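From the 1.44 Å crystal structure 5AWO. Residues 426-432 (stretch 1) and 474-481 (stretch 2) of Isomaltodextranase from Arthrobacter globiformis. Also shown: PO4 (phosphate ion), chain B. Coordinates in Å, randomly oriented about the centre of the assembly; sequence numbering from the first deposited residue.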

# COMPACT_ATOMS: atom_id res chain seq x y z
N LYS A 426 -9.46 0.41 25.67
CA LYS A 426 -10.56 1.17 25.11
C LYS A 426 -10.42 1.43 23.61
O LYS A 426 -11.41 1.50 22.90
CB LYS A 426 -10.75 2.48 25.83
CG LYS A 426 -11.13 2.26 27.29
CD LYS A 426 -11.54 3.55 27.97
CE LYS A 426 -10.33 4.38 28.37
NZ LYS A 426 -10.69 5.44 29.36
N ASP A 427 -9.20 1.65 23.16
CA ASP A 427 -8.95 1.92 21.76
C ASP A 427 -8.56 0.67 20.99
O ASP A 427 -9.18 0.37 19.95
CB ASP A 427 -7.89 3.02 21.60
CG ASP A 427 -8.31 4.34 22.19
OD1 ASP A 427 -9.46 4.77 21.99
OD2 ASP A 427 -7.47 5.00 22.87
N LEU A 428 -7.57 -0.09 21.46
CA LEU A 428 -7.09 -1.27 20.72
C LEU A 428 -7.94 -2.54 20.95
O LEU A 428 -7.98 -3.40 20.08
CB LEU A 428 -5.62 -1.57 21.02
CG LEU A 428 -4.63 -0.41 20.75
CD1 LEU A 428 -3.22 -0.89 20.95
CD2 LEU A 428 -4.82 0.23 19.38
N GLY A 429 -8.58 -2.64 22.11
CA GLY A 429 -9.47 -3.79 22.39
C GLY A 429 -8.73 -4.97 22.98
O GLY A 429 -9.09 -6.12 22.74
N LEU A 430 -7.67 -4.70 23.74
CA LEU A 430 -6.88 -5.74 24.39
C LEU A 430 -7.25 -5.85 25.86
O LEU A 430 -7.73 -4.89 26.46
CB LEU A 430 -5.39 -5.42 24.29
CG LEU A 430 -4.88 -5.08 22.90
CD1 LEU A 430 -3.40 -4.77 23.01
CD2 LEU A 430 -5.17 -6.20 21.91
N ALA A 431 -7.02 -7.03 26.43
CA ALA A 431 -7.32 -7.30 27.84
C ALA A 431 -6.05 -7.31 28.71
O ALA A 431 -6.15 -7.44 29.93
CB ALA A 431 -8.04 -8.64 27.95
N THR A 432 -4.88 -7.17 28.07
CA THR A 432 -3.57 -7.50 28.64
C THR A 432 -2.64 -6.35 29.00
O THR A 432 -1.62 -6.56 29.66
CB THR A 432 -2.73 -8.30 27.62
OG1 THR A 432 -2.62 -7.55 26.39
CG2 THR A 432 -3.36 -9.65 27.34
N THR A 474 -2.74 -14.99 21.98
CA THR A 474 -2.53 -13.75 21.21
C THR A 474 -3.87 -13.29 20.64
O THR A 474 -4.49 -14.02 19.85
CB THR A 474 -1.57 -14.00 20.05
OG1 THR A 474 -0.40 -14.68 20.53
CG2 THR A 474 -1.15 -12.67 19.40
N ARG A 475 -4.30 -12.07 21.01
CA ARG A 475 -5.52 -11.48 20.48
C ARG A 475 -5.23 -10.51 19.31
O ARG A 475 -4.41 -9.60 19.45
CB ARG A 475 -6.30 -10.72 21.56
CG ARG A 475 -7.59 -10.08 21.07
CD ARG A 475 -8.35 -9.33 22.11
NE ARG A 475 -8.86 -10.23 23.17
CZ ARG A 475 -9.59 -9.83 24.20
NH1 ARG A 475 -9.92 -8.55 24.39
NH2 ARG A 475 -9.98 -10.74 25.11
N TYR A 476 -5.99 -10.69 18.23
CA TYR A 476 -5.98 -9.83 17.04
C TYR A 476 -7.34 -9.16 16.87
O TYR A 476 -8.29 -9.79 16.40
CB TYR A 476 -5.67 -10.66 15.81
CG TYR A 476 -4.36 -11.37 15.89
CD1 TYR A 476 -4.24 -12.57 16.57
CD2 TYR A 476 -3.20 -10.81 15.33
CE1 TYR A 476 -3.03 -13.23 16.64
CE2 TYR A 476 -1.98 -11.46 15.40
CZ TYR A 476 -1.88 -12.67 16.08
OH TYR A 476 -0.65 -13.29 16.13
N PRO A 477 -7.45 -7.87 17.22
CA PRO A 477 -8.68 -7.12 17.01
C PRO A 477 -9.04 -6.94 15.54
O PRO A 477 -8.20 -6.57 14.73
CB PRO A 477 -8.38 -5.77 17.65
CG PRO A 477 -7.35 -6.08 18.68
CD PRO A 477 -6.48 -7.06 18.00
N ALA A 478 -10.29 -7.21 15.17
CA ALA A 478 -10.69 -7.16 13.76
C ALA A 478 -10.69 -5.73 13.23
O ALA A 478 -10.44 -5.52 12.04
CB ALA A 478 -12.07 -7.79 13.58
N ALA A 479 -10.94 -4.76 14.11
CA ALA A 479 -11.05 -3.35 13.70
C ALA A 479 -9.70 -2.77 13.27
O ALA A 479 -9.69 -1.71 12.65
CB ALA A 479 -11.65 -2.50 14.80
N PHE A 480 -8.61 -3.46 13.59
CA PHE A 480 -7.27 -3.05 13.13
C PHE A 480 -6.67 -3.95 12.08
O PHE A 480 -5.53 -3.76 11.70
CB PHE A 480 -6.34 -2.88 14.34
CG PHE A 480 -6.57 -1.60 15.08
CD1 PHE A 480 -5.98 -0.43 14.62
CD2 PHE A 480 -7.40 -1.53 16.19
CE1 PHE A 480 -6.20 0.77 15.23
CE2 PHE A 480 -7.61 -0.31 16.82
CZ PHE A 480 -7.03 0.84 16.33
N ALA A 481 -7.42 -4.97 11.62
CA ALA A 481 -6.97 -5.90 10.60
C ALA A 481 -7.29 -5.38 9.20
O ALA A 481 -7.65 -4.22 9.05
CB ALA A 481 -7.60 -7.27 10.84
P PO4 B . -7.33 6.87 28.48
O1 PO4 B . -8.27 6.58 29.65
O2 PO4 B . -8.16 6.73 27.19
O3 PO4 B . -6.17 5.91 28.45
O4 PO4 B . -6.82 8.28 28.58

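The two stretches bury 322 Å² between them, counting both sides. Stretch 2 enters as a strand, and its residues alternate. Thr-474 directs its CB away from stretch 1 and makes no contact. Arg-475 points toward it and gives the one hydrogen bond of the interface. Its NH1 donates to Gly-429 O at 3.1 Å, with a nearly straight angle of 167°. Chi1 and chi2 are both t, so the chain is extended before chi3 turns to m. The carbonyl lies at the guanidinium edge, near its plane, where an N-H can meet it. NE and NH2 are bonded elsewhere in the structure. Gly-429 has phi/psi of 87/31; a CB there would jam against the preceding carbonyl O, so glycine fits.

Tyr-476 again points away. Pro-477 points toward stretch 1 and packs its compact ring there. Its CG lies 3.1 Å from Leu-428 O and 3.9 Å from Leu-430 CD2, the latter an apolar contact.

A 3-10 segment follows, with a weak bond from Phe-480 N to Pro-477 O (3.3 Å). Ala-478 and Ala-479 make no contact. Phe-480 points back toward stretch 1. Its CZ meets Leu-428 CD2 at 3.8 Å, joining two buried apolar side chains. Asp-427 O approaches the ring edge, 3.6 Å from Phe-480 CE2. Ala-481 lies out of reach.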